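PDB 5CDD: structural polyprotein, VP3 from Israeli acute paralysis virus, which probably serves as a structural component of the icosahedral virus shell, being one of the capsid proteins cut from the structural polyprotein. Local coordinates for residues B[58-66]-B[119-127]; B[129-140]-B[261-272]. All coordinates share one frame; numbering follows the deposited sequence.

Contact 1: residues B[58-66]-B[119-127]; sequences YVCGNPAVK and DAAPCEYVA
Lys-66 reaches from its strand to the start of helix 122-127, where it meets two carboxylates and a backbone carbonyl. Beyond CG the chain kinks twice (chi2 -70°, chi3 -65°), bringing CD and CE alongside the Glu-124 carboxylate before NZ reaches Asp-119; CD also passes Ala-121 CB at 4.2 Å. NZ donates to Asp-119 O at 2.9 Å from above the carbonyl plane, forms a salt bridge with Glu-124 OE1 at 3.0 Å through that oxygen's syn lone pair, and makes a weaker, longer one with Asp-119 OD2. Ser-99 also bonds both Lys-66 NZ and Asp-119 OD2. A long, flexible cation suits this buried cluster, whose negative charge it probably offsets.

Glu-124 turns the anti lone pair of the same OE1 to Ala-121 N, 2.9 Å away, so two donors fix this oxygen, while its OE2 is paired with Lys-262. Ala-121 is the N-cap residue and Pro-122 follows it; proline fits the first turn of a helix, where no backbone N-H is needed for an internal bond. In the jelly-roll (Rhv-type) beta domain of this capsid protein, the helix packs against the link between helix 56-60 and strand 64-72.

Small side chains permit this close approach. The methyls of Ala-64 and Ala-121 meet at 3.7 Å, and Ala-64 CB also touches Pro-122 CD. Asn-62 crosses Pro-122 at about a right angle, its CB 3.6 Å from Pro-122 CG. Cys-60 and Cys-123 stand CB to CB at 3.9 Å with no disulfide: Cys-60 SG turns instead to Val-126 CB. With CG1 anti to its backbone N (chi1 -173°), Val-59 directs that methyl obliquely onto Val-126 CG2, 3.6 Å away.

Contact 2: residues B[129-140]-B[261-272]; sequences MFSYWRATMCYR and WKWAEDVVVVEP
Thr-136 exchanges two backbone hydrogen bonds with Glu-265, the N of Thr-136 lying 2.8 Å from Glu-265 O, and its hydroxyl OG1 donates to the anti lone pair of Asp-266 OD2. Similar pairs of backbone bonds join Cys-138 to Trp-263 and Arg-140 to Trp-261. At the far end, Val-270 O accepts from both Ser-131 N and Tyr-132 N, a classic beta bulge. A second bulge lies between Arg-134 and Thr-136, where Asp-266 turns the partner strand through a corner in a left-handed conformation (phi 53°), which aspartate accepts more readily than beta-branched residues.

This antiparallel pairing belongs to the beta sandwich of the capsid jelly roll, and strand 132-144 pairs on its other edge with strands 202-205 and 214-215.

Arg-140 lays its guanidinium on the indole of Trp-261 as a cation-pi stack, planes 27° apart and CZ 3.8 Å from the centroid of the five-membered ring of Trp-261. The bend at chi3 folds the group over that face, while its charge is answered by Glu-200 and by Glu-123 of a neighbouring subunit. A broad, electron-rich indole suits such a cation.

On the same side of the sheet, Cys-138 CB packs over one face of Trp-263, 3.5 Å from the centroid of its five-membered ring. The small cysteine fits against this face, with SG oblique to the ring and close to Glu-265, the partner of Arg-204. Arg-140 CB lies at the indole's edge.

On the opposite face of the sheet, Met-137 CE meets Lys-262 CE at 3.5 Å, and Lys-262, whose NZ pairs with Glu-124, runs CG alongside the Tyr-139 ring. Farther along, Val-269 CG2 sits 3.4 Å from the centroid of the Phe-130 ring, almost on its normal, a CH-pi contact. Met-129 CB lies over the rim of the opposite ring face.

From the N terminus, the chain passes through helix 56-60 into strand 64-72, then runs through several further strands before residues 119-127 return to close the loop of contact 1. Strand 132-144 follows directly on helix 122-127 and opens contact 2, whose much longer loop closes only when residues 261-272 arrive. The loops are therefore in series and neither encloses the other. Their centres lie about 9 Å apart and they touch: strand 64-72 pairs with strand 255-265 through Ala-64 and Lys-262, while Glu-124 OE2 forms a salt bridge with Lys-262 NZ. Helix 122-127 is thus tied to the sheet that contact 2 builds.

Contact 1: residues B[58-66]-B[119-127]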
loop_
_atom_site.group_PDB
_atom_site.type_symbol
_atom_site.label_atom_id
_atom_site.label_comp_id
_atom_site.label_asym_id
_atom_site.label_seq_id
_atom_site.Cartn_x
_atom_site.Cartn_y
_atom_site.Cartn_z
ATOM N N TYR B 58 31.795 -26.862 11.468
ATOM C CA TYR B 58 32.639 -26.696 12.641
ATOM C C TYR B 58 32.686 -27.980 13.458
ATOM O O TYR B 58 33.756 -28.408 13.894
ATOM C CB TYR B 58 32.110 -25.556 13.514
ATOM C CG TYR B 58 32.943 -25.294 14.749
ATOM C CD1 TYR B 58 34.205 -24.710 14.655
ATOM C CD2 TYR B 58 32.474 -25.646 16.014
ATOM C CE1 TYR B 58 34.980 -24.482 15.790
ATOM C CE2 TYR B 58 33.239 -25.422 17.153
ATOM C CZ TYR B 58 34.490 -24.842 17.034
ATOM O OH TYR B 58 35.251 -24.630 18.162
ATOM N N VAL B 59 31.521 -28.590 13.663
ATOM C CA VAL B 59 31.415 -29.823 14.437
ATOM C C VAL B 59 32.113 -30.998 13.751
ATOM O O VAL B 59 32.853 -31.748 14.388
ATOM C CB VAL B 59 29.939 -30.207 14.675
ATOM C CG1 VAL B 59 29.858 -31.385 15.634
ATOM C CG2 VAL B 59 29.170 -29.016 15.220
ATOM N N CYS B 60 31.868 -31.155 12.453
ATOM C CA CYS B 60 32.469 -32.239 11.685
ATOM C C CYS B 60 33.947 -31.991 11.417
ATOM O O CYS B 60 34.667 -32.898 11.004
ATOM C CB CYS B 60 31.738 -32.413 10.357
ATOM S SG CYS B 60 30.015 -32.906 10.525
ATOM N N GLY B 61 34.391 -30.758 11.645
ATOM C CA GLY B 61 35.784 -30.417 11.421
ATOM C C GLY B 61 36.642 -30.684 12.642
ATOM O O GLY B 61 37.865 -30.553 12.596
ATOM N N ASN B 62 35.992 -31.055 13.741
ATOM C CA ASN B 62 36.688 -31.354 14.985
ATOM C C ASN B 62 37.428 -32.679 14.808
ATOM O O ASN B 62 36.812 -33.716 14.571
ATOM C CB ASN B 62 35.680 -31.466 16.128
ATOM C CG ASN B 62 36.345 -31.578 17.480
ATOM O OD1 ASN B 62 37.290 -32.341 17.653
ATOM N ND2 ASN B 62 35.847 -30.826 18.451
ATOM N N PRO B 63 38.764 -32.659 14.901
ATOM C CA PRO B 63 39.568 -33.875 14.744
ATOM C C PRO B 63 39.446 -34.844 15.917
ATOM O O PRO B 63 39.242 -34.434 17.060
ATOM C CB PRO B 63 40.991 -33.334 14.604
ATOM C CG PRO B 63 40.788 -31.951 14.058
ATOM C CD PRO B 63 39.625 -31.466 14.877
ATOM N N ALA B 64 39.581 -36.133 15.622
ATOM C CA ALA B 64 39.503 -37.169 16.645
ATOM C C ALA B 64 40.348 -38.370 16.228
ATOM O O ALA B 64 40.457 -38.680 15.041
ATOM C CB ALA B 64 38.055 -37.594 16.857
ATOM N N VAL B 65 40.947 -39.042 17.207
ATOM C CA VAL B 65 41.785 -40.206 16.937
ATOM C C VAL B 65 40.961 -41.487 16.830
ATOM O O VAL B 65 40.200 -41.825 17.736
ATOM C CB VAL B 65 42.837 -40.404 18.045
ATOM C CG1 VAL B 65 43.729 -41.566 17.708
ATOM C CG2 VAL B 65 43.670 -39.167 18.193
ATOM N N LYS B 66 41.121 -42.199 15.719
ATOM C CA LYS B 66 40.403 -43.444 15.502
ATOM C C LYS B 66 41.329 -44.650 15.646
ATOM O O LYS B 66 40.889 -45.731 16.041
ATOM C CB LYS B 66 39.756 -43.448 14.112
ATOM C CG LYS B 66 38.568 -42.508 13.959
ATOM C CD LYS B 66 37.346 -42.993 14.737
ATOM C CE LYS B 66 36.815 -44.313 14.199
ATOM N NZ LYS B 66 35.591 -44.771 14.915
ATOM N N ASP B 119 32.539 -46.256 18.819
ATOM C CA ASP B 119 33.351 -45.114 19.247
ATOM C C ASP B 119 33.392 -44.036 18.170
ATOM O O ASP B 119 34.379 -43.883 17.453
ATOM C CB ASP B 119 34.785 -45.551 19.579
ATOM C CG ASP B 119 35.527 -46.111 18.370
ATOM O OD1 ASP B 119 36.778 -46.064 18.363
ATOM O OD2 ASP B 119 34.861 -46.605 17.434
ATOM N N ALA B 120 32.304 -43.286 18.070
ATOM C CA ALA B 120 32.185 -42.233 17.074
ATOM C C ALA B 120 33.071 -41.013 17.297
ATOM O O ALA B 120 33.339 -40.607 18.429
ATOM C CB ALA B 120 30.733 -41.790 16.972
ATOM N N ALA B 121 33.522 -40.445 16.184
ATOM C CA ALA B 121 34.330 -39.234 16.175
ATOM C C ALA B 121 33.291 -38.147 15.899
ATOM O O ALA B 121 32.206 -38.439 15.392
ATOM C CB ALA B 121 35.342 -39.285 15.050
ATOM N N PRO B 122 33.598 -36.883 16.223
ATOM C CA PRO B 122 32.615 -35.824 15.973
ATOM C C PRO B 122 31.861 -35.866 14.634
ATOM O O PRO B 122 30.643 -35.694 14.609
ATOM C CB PRO B 122 33.427 -34.538 16.175
ATOM C CG PRO B 122 34.849 -34.976 15.966
ATOM C CD PRO B 122 34.889 -36.313 16.636
ATOM N N CYS B 123 32.555 -36.103 13.524
ATOM C CA CYS B 123 31.866 -36.142 12.236
ATOM C C CYS B 123 31.010 -37.397 12.072
ATOM O O CYS B 123 29.953 -37.357 11.443
ATOM C CB CYS B 123 32.863 -36.039 11.077
ATOM S SG CYS B 123 33.861 -37.510 10.783
ATOM N N GLU B 124 31.466 -38.510 12.635
ATOM C CA GLU B 124 30.722 -39.764 12.550
ATOM C C GLU B 124 29.467 -39.668 13.418
ATOM O O GLU B 124 28.435 -40.265 13.109
ATOM C CB GLU B 124 31.584 -40.935 13.034
ATOM C CG GLU B 124 32.912 -41.092 12.308
ATOM C CD GLU B 124 33.708 -42.288 12.806
ATOM O OE1 GLU B 124 33.894 -42.410 14.035
ATOM O OE2 GLU B 124 34.153 -43.103 11.970
ATOM N N TYR B 125 29.574 -38.908 14.503
ATOM C CA TYR B 125 28.477 -38.707 15.447
ATOM C C TYR B 125 27.354 -37.897 14.799
ATOM O O TYR B 125 26.172 -38.154 15.029
ATOM C CB TYR B 125 29.016 -37.989 16.691
ATOM C CG TYR B 125 28.046 -37.847 17.848
ATOM C CD1 TYR B 125 27.127 -36.797 17.896
ATOM C CD2 TYR B 125 28.068 -38.748 18.913
ATOM C CE1 TYR B 125 26.257 -36.647 18.978
ATOM C CE2 TYR B 125 27.202 -38.607 19.997
ATOM C CZ TYR B 125 26.302 -37.556 20.023
ATOM O OH TYR B 125 25.448 -37.418 21.091
ATOM N N VAL B 126 27.734 -36.924 13.977
ATOM C CA VAL B 126 26.771 -36.075 13.289
ATOM C C VAL B 126 26.082 -36.810 12.140
ATOM O O VAL B 126 24.858 -36.763 12.010
ATOM C CB VAL B 126 27.458 -34.803 12.734
ATOM C CG1 VAL B 126 26.479 -33.991 11.901
ATOM C CG2 VAL B 126 27.990 -33.966 13.883
ATOM N N ALA B 127 26.871 -37.489 11.313
ATOM C CA ALA B 127 26.341 -38.225 10.169
ATOM C C ALA B 127 25.255 -39.224 10.557
ATOM O O ALA B 127 24.424 -39.602 9.732
ATOM C CB ALA B 127 27.473 -38.951 9.454
#

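Contact 2: residues B[129-140]-B[261-272]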
loop_
_atom_site.group_PDB
_atom_site.type_symbol
_atom_site.label_atom_id
_atom_site.label_comp_id
_atom_site.label_asym_id
_atom_site.label_seq_id
_atom_site.Cartn_x
_atom_site.Cartn_y
_atom_site.Cartn_z
ATOM N N MET B 129 22.691 -38.785 12.414
ATOM C CA MET B 129 21.363 -38.171 12.498
ATOM C C MET B 129 20.633 -38.086 11.167
ATOM O O MET B 129 19.417 -37.892 11.136
ATOM C CB MET B 129 21.464 -36.745 13.033
ATOM C CG MET B 129 22.277 -36.570 14.281
ATOM S SD MET B 129 22.464 -34.817 14.630
ATOM C CE MET B 129 21.122 -34.556 15.729
ATOM N N PHE B 130 21.373 -38.210 10.073
ATOM C CA PHE B 130 20.785 -38.095 8.746
ATOM C C PHE B 130 20.777 -39.410 7.977
ATOM O O PHE B 130 21.347 -40.401 8.424
ATOM C CB PHE B 130 21.545 -37.017 7.976
ATOM C CG PHE B 130 21.677 -35.726 8.737
ATOM C CD1 PHE B 130 20.621 -34.821 8.791
ATOM C CD2 PHE B 130 22.840 -35.440 9.446
ATOM C CE1 PHE B 130 20.719 -33.649 9.544
ATOM C CE2 PHE B 130 22.949 -34.273 10.202
ATOM C CZ PHE B 130 21.886 -33.376 10.250
ATOM N N SER B 131 20.128 -39.411 6.817
ATOM C CA SER B 131 20.039 -40.612 5.996
ATOM C C SER B 131 21.181 -40.770 5.000
ATOM O O SER B 131 21.721 -41.866 4.846
ATOM C CB SER B 131 18.704 -40.635 5.254
ATOM O OG SER B 131 17.625 -40.728 6.166
ATOM N N TYR B 132 21.547 -39.689 4.319
ATOM C CA TYR B 132 22.632 -39.748 3.346
ATOM C C TYR B 132 23.617 -38.612 3.574
ATOM O O TYR B 132 23.261 -37.571 4.125
ATOM C CB TYR B 132 22.087 -39.663 1.918
ATOM C CG TYR B 132 20.865 -40.515 1.669
ATOM C CD1 TYR B 132 19.585 -39.972 1.758
ATOM C CD2 TYR B 132 20.985 -41.868 1.358
ATOM C CE1 TYR B 132 18.453 -40.753 1.541
ATOM C CE2 TYR B 132 19.859 -42.660 1.141
ATOM C CZ TYR B 132 18.597 -42.096 1.235
ATOM O OH TYR B 132 17.478 -42.868 1.025
ATOM N N TRP B 133 24.857 -38.816 3.138
ATOM C CA TRP B 133 25.899 -37.813 3.301
ATOM C C TRP B 133 26.715 -37.612 2.031
ATOM O O TRP B 133 26.582 -38.352 1.056
ATOM C CB TRP B 133 26.854 -38.215 4.427
ATOM C CG TRP B 133 27.633 -39.463 4.122
ATOM C CD1 TRP B 133 27.218 -40.750 4.298
ATOM C CD2 TRP B 133 28.942 -39.538 3.541
ATOM N NE1 TRP B 133 28.186 -41.625 3.862
ATOM C CE2 TRP B 133 29.254 -40.907 3.393
ATOM C CE3 TRP B 133 29.881 -38.581 3.130
ATOM C CZ2 TRP B 133 30.467 -41.345 2.849
ATOM C CZ3 TRP B 133 31.088 -39.016 2.588
ATOM C CH2 TRP B 133 31.369 -40.388 2.454
ATOM N N ARG B 134 27.574 -36.600 2.074
ATOM C CA ARG B 134 28.461 -36.252 0.972
ATOM C C ARG B 134 29.489 -35.299 1.565
ATOM O O ARG B 134 29.126 -34.258 2.113
ATOM C CB ARG B 134 27.683 -35.549 -0.141
ATOM C CG ARG B 134 28.535 -35.160 -1.331
ATOM C CD ARG B 134 27.775 -34.253 -2.279
ATOM N NE ARG B 134 28.598 -33.851 -3.416
ATOM C CZ ARG B 134 28.863 -34.624 -4.463
ATOM N NH1 ARG B 134 28.363 -35.849 -4.526
ATOM N NH2 ARG B 134 29.634 -34.177 -5.444
ATOM N N ALA B 135 30.767 -35.651 1.473
ATOM C CA ALA B 135 31.803 -34.795 2.033
ATOM C C ALA B 135 33.217 -35.201 1.648
ATOM O O ALA B 135 33.445 -36.257 1.056
ATOM C CB ALA B 135 31.674 -34.766 3.553
ATOM N N THR B 136 34.164 -34.333 1.987
ATOM C CA THR B 136 35.573 -34.573 1.725
ATOM C C THR B 136 36.147 -35.102 3.031
ATOM O O THR B 136 36.216 -34.379 4.023
ATOM C CB THR B 136 36.304 -33.272 1.342
ATOM O OG1 THR B 136 35.793 -32.785 0.094
ATOM C CG2 THR B 136 37.795 -33.517 1.211
ATOM N N MET B 137 36.540 -36.371 3.035
ATOM C CA MET B 137 37.089 -36.984 4.233
ATOM C C MET B 137 38.554 -36.641 4.430
ATOM O O MET B 137 39.363 -36.773 3.510
ATOM C CB MET B 137 36.910 -38.500 4.174
ATOM C CG MET B 137 35.457 -38.933 4.082
ATOM S SD MET B 137 34.422 -38.093 5.302
ATOM C CE MET B 137 35.114 -38.720 6.832
ATOM N N CYS B 138 38.891 -36.200 5.637
ATOM C CA CYS B 138 40.262 -35.830 5.954
ATOM C C CYS B 138 40.848 -36.741 7.020
ATOM O O CYS B 138 40.189 -37.072 8.007
ATOM C CB CYS B 138 40.314 -34.380 6.423
ATOM S SG CYS B 138 39.691 -33.213 5.203
ATOM N N TYR B 139 42.098 -37.139 6.807
ATOM C CA TYR B 139 42.796 -38.024 7.727
ATOM C C TYR B 139 44.218 -37.527 7.953
ATOM O O TYR B 139 44.917 -37.186 7.000
ATOM C CB TYR B 139 42.841 -39.440 7.140
ATOM C CG TYR B 139 41.481 -40.019 6.821
ATOM C CD1 TYR B 139 40.687 -40.573 7.823
ATOM C CD2 TYR B 139 40.975 -39.990 5.520
ATOM C CE1 TYR B 139 39.424 -41.087 7.541
ATOM C CE2 TYR B 139 39.707 -40.500 5.226
ATOM C CZ TYR B 139 38.938 -41.047 6.243
ATOM O OH TYR B 139 37.682 -41.547 5.969
ATOM N N ARG B 140 44.637 -37.469 9.213
ATOM C CA ARG B 140 45.994 -37.049 9.536
ATOM C C ARG B 140 46.714 -38.249 10.126
ATOM O O ARG B 140 46.274 -38.812 11.125
ATOM C CB ARG B 140 45.991 -35.894 10.538
ATOM C CG ARG B 140 47.380 -35.379 10.892
ATOM C CD ARG B 140 47.313 -33.969 11.474
ATOM N NE ARG B 140 46.558 -33.908 12.724
ATOM C CZ ARG B 140 47.065 -34.141 13.929
ATOM N NH1 ARG B 140 48.343 -34.450 14.062
ATOM N NH2 ARG B 140 46.287 -34.068 14.999
ATOM N N TRP B 261 43.972 -39.511 12.722
ATOM C CA TRP B 261 42.893 -38.596 13.078
ATOM C C TRP B 261 41.881 -38.553 11.939
ATOM O O TRP B 261 42.245 -38.708 10.774
ATOM C CB TRP B 261 43.436 -37.188 13.327
ATOM C CG TRP B 261 44.372 -37.088 14.492
ATOM C CD1 TRP B 261 45.652 -37.561 14.563
ATOM C CD2 TRP B 261 44.103 -36.468 15.755
ATOM N NE1 TRP B 261 46.197 -37.273 15.793
ATOM C CE2 TRP B 261 45.267 -36.603 16.544
ATOM C CE3 TRP B 261 42.989 -35.812 16.299
ATOM C CZ2 TRP B 261 45.350 -36.105 17.848
ATOM C CZ3 TRP B 261 43.073 -35.316 17.597
ATOM C CH2 TRP B 261 44.246 -35.466 18.356
ATOM N N LYS B 262 40.613 -38.337 12.279
ATOM C CA LYS B 262 39.559 -38.288 11.273
ATOM C C LYS B 262 38.598 -37.117 11.462
ATOM O O LYS B 262 38.239 -36.765 12.586
ATOM C CB LYS B 262 38.767 -39.600 11.290
ATOM C CG LYS B 262 37.585 -39.632 10.334
ATOM C CD LYS B 262 36.805 -40.933 10.452
ATOM C CE LYS B 262 35.615 -40.948 9.503
ATOM N NZ LYS B 262 34.868 -42.235 9.545
ATOM N N TRP B 263 38.191 -36.518 10.347
ATOM C CA TRP B 263 37.247 -35.405 10.355
ATOM C C TRP B 263 36.805 -35.151 8.914
ATOM O O TRP B 263 37.402 -35.685 7.979
ATOM C CB TRP B 263 37.882 -34.153 10.982
ATOM C CG TRP B 263 38.850 -33.408 10.115
ATOM C CD1 TRP B 263 38.556 -32.419 9.219
ATOM C CD2 TRP B 263 40.271 -33.589 10.059
ATOM N NE1 TRP B 263 39.704 -31.972 8.610
ATOM C CE2 TRP B 263 40.772 -32.674 9.106
ATOM C CE3 TRP B 263 41.169 -34.437 10.720
ATOM C CZ2 TRP B 263 42.134 -32.582 8.798
ATOM C CZ3 TRP B 263 42.527 -34.345 10.414
ATOM C CH2 TRP B 263 42.992 -33.423 9.460
ATOM N N ALA B 264 35.756 -34.354 8.733
ATOM C CA ALA B 264 35.247 -34.080 7.391
ATOM C C ALA B 264 35.160 -32.599 7.038
ATOM O O ALA B 264 35.132 -31.733 7.913
ATOM C CB ALA B 264 33.877 -34.728 7.223
ATOM N N GLU B 265 35.115 -32.322 5.738
ATOM C CA GLU B 265 35.015 -30.956 5.238
ATOM C C GLU B 265 34.079 -30.956 4.036
ATOM O O GLU B 265 33.832 -32.004 3.442
ATOM C CB GLU B 265 36.390 -30.437 4.824
ATOM C CG GLU B 265 37.469 -30.680 5.861
ATOM C CD GLU B 265 38.772 -29.985 5.523
ATOM O OE1 GLU B 265 39.140 -29.949 4.330
ATOM O OE2 GLU B 265 39.437 -29.485 6.456
ATOM N N ASP B 266 33.566 -29.782 3.678
ATOM C CA ASP B 266 32.641 -29.657 2.557
ATOM C C ASP B 266 31.508 -30.651 2.790
ATOM O O ASP B 266 31.104 -31.383 1.886
ATOM C CB ASP B 266 33.356 -29.970 1.242
ATOM C CG ASP B 266 34.571 -29.092 1.020
ATOM O OD1 ASP B 266 34.429 -27.852 1.104
ATOM O OD2 ASP B 266 35.667 -29.642 0.761
ATOM N N VAL B 267 31.005 -30.660 4.020
ATOM C CA VAL B 267 29.940 -31.563 4.422
ATOM C C VAL B 267 28.545 -31.100 4.040
ATOM O O VAL B 267 28.232 -29.912 4.088
ATOM C CB VAL B 267 29.961 -31.787 5.951
ATOM C CG1 VAL B 267 28.854 -32.746 6.355
ATOM C CG2 VAL B 267 31.312 -32.323 6.382
ATOM N N VAL B 268 27.719 -32.063 3.648
ATOM C CA VAL B 268 26.333 -31.814 3.292
ATOM C C VAL B 268 25.584 -33.090 3.653
ATOM O O VAL B 268 26.046 -34.192 3.356
ATOM C CB VAL B 268 26.155 -31.516 1.784
ATOM C CG1 VAL B 268 27.006 -30.343 1.386
ATOM C CG2 VAL B 268 26.524 -32.716 0.957
ATOM N N VAL B 269 24.450 -32.942 4.326
ATOM C CA VAL B 269 23.653 -34.092 4.718
ATOM C C VAL B 269 22.268 -34.006 4.099
ATOM O O VAL B 269 21.760 -32.912 3.836
ATOM C CB VAL B 269 23.523 -34.186 6.246
ATOM C CG1 VAL B 269 24.885 -34.455 6.859
ATOM C CG2 VAL B 269 22.933 -32.904 6.800
ATOM N N VAL B 270 21.663 -35.164 3.858
ATOM C CA VAL B 270 20.337 -35.216 3.257
ATOM C C VAL B 270 19.359 -35.976 4.150
ATOM O O VAL B 270 19.710 -37.004 4.728
ATOM C CB VAL B 270 20.390 -35.893 1.875
ATOM C CG1 VAL B 270 19.013 -35.876 1.225
ATOM C CG2 VAL B 270 21.399 -35.180 1.000
ATOM N N GLU B 271 18.164 -35.409 4.244
ATOM C CA GLU B 271 17.078 -35.969 5.007
ATOM C C GLU B 271 17.274 -35.595 6.455
ATOM O O GLU B 271 18.389 -35.259 6.872
ATOM C CB GLU B 271 17.050 -37.491 4.867
ATOM C CG GLU B 271 15.780 -38.140 5.396
ATOM C CD GLU B 271 15.382 -39.370 4.606
ATOM O OE1 GLU B 271 16.257 -39.957 3.935
ATOM O OE2 GLU B 271 14.194 -39.751 4.655
ATOM N N PRO B 272 16.139 -35.688 7.245
ATOM C CA PRO B 272 16.371 -35.386 8.652
ATOM C C PRO B 272 15.919 -36.618 9.414
ATOM O O PRO B 272 14.907 -36.597 10.121
ATOM C CB PRO B 272 15.381 -34.247 8.882
ATOM C CG PRO B 272 14.179 -34.644 8.058
ATOM C CD PRO B 272 14.618 -35.696 7.063
#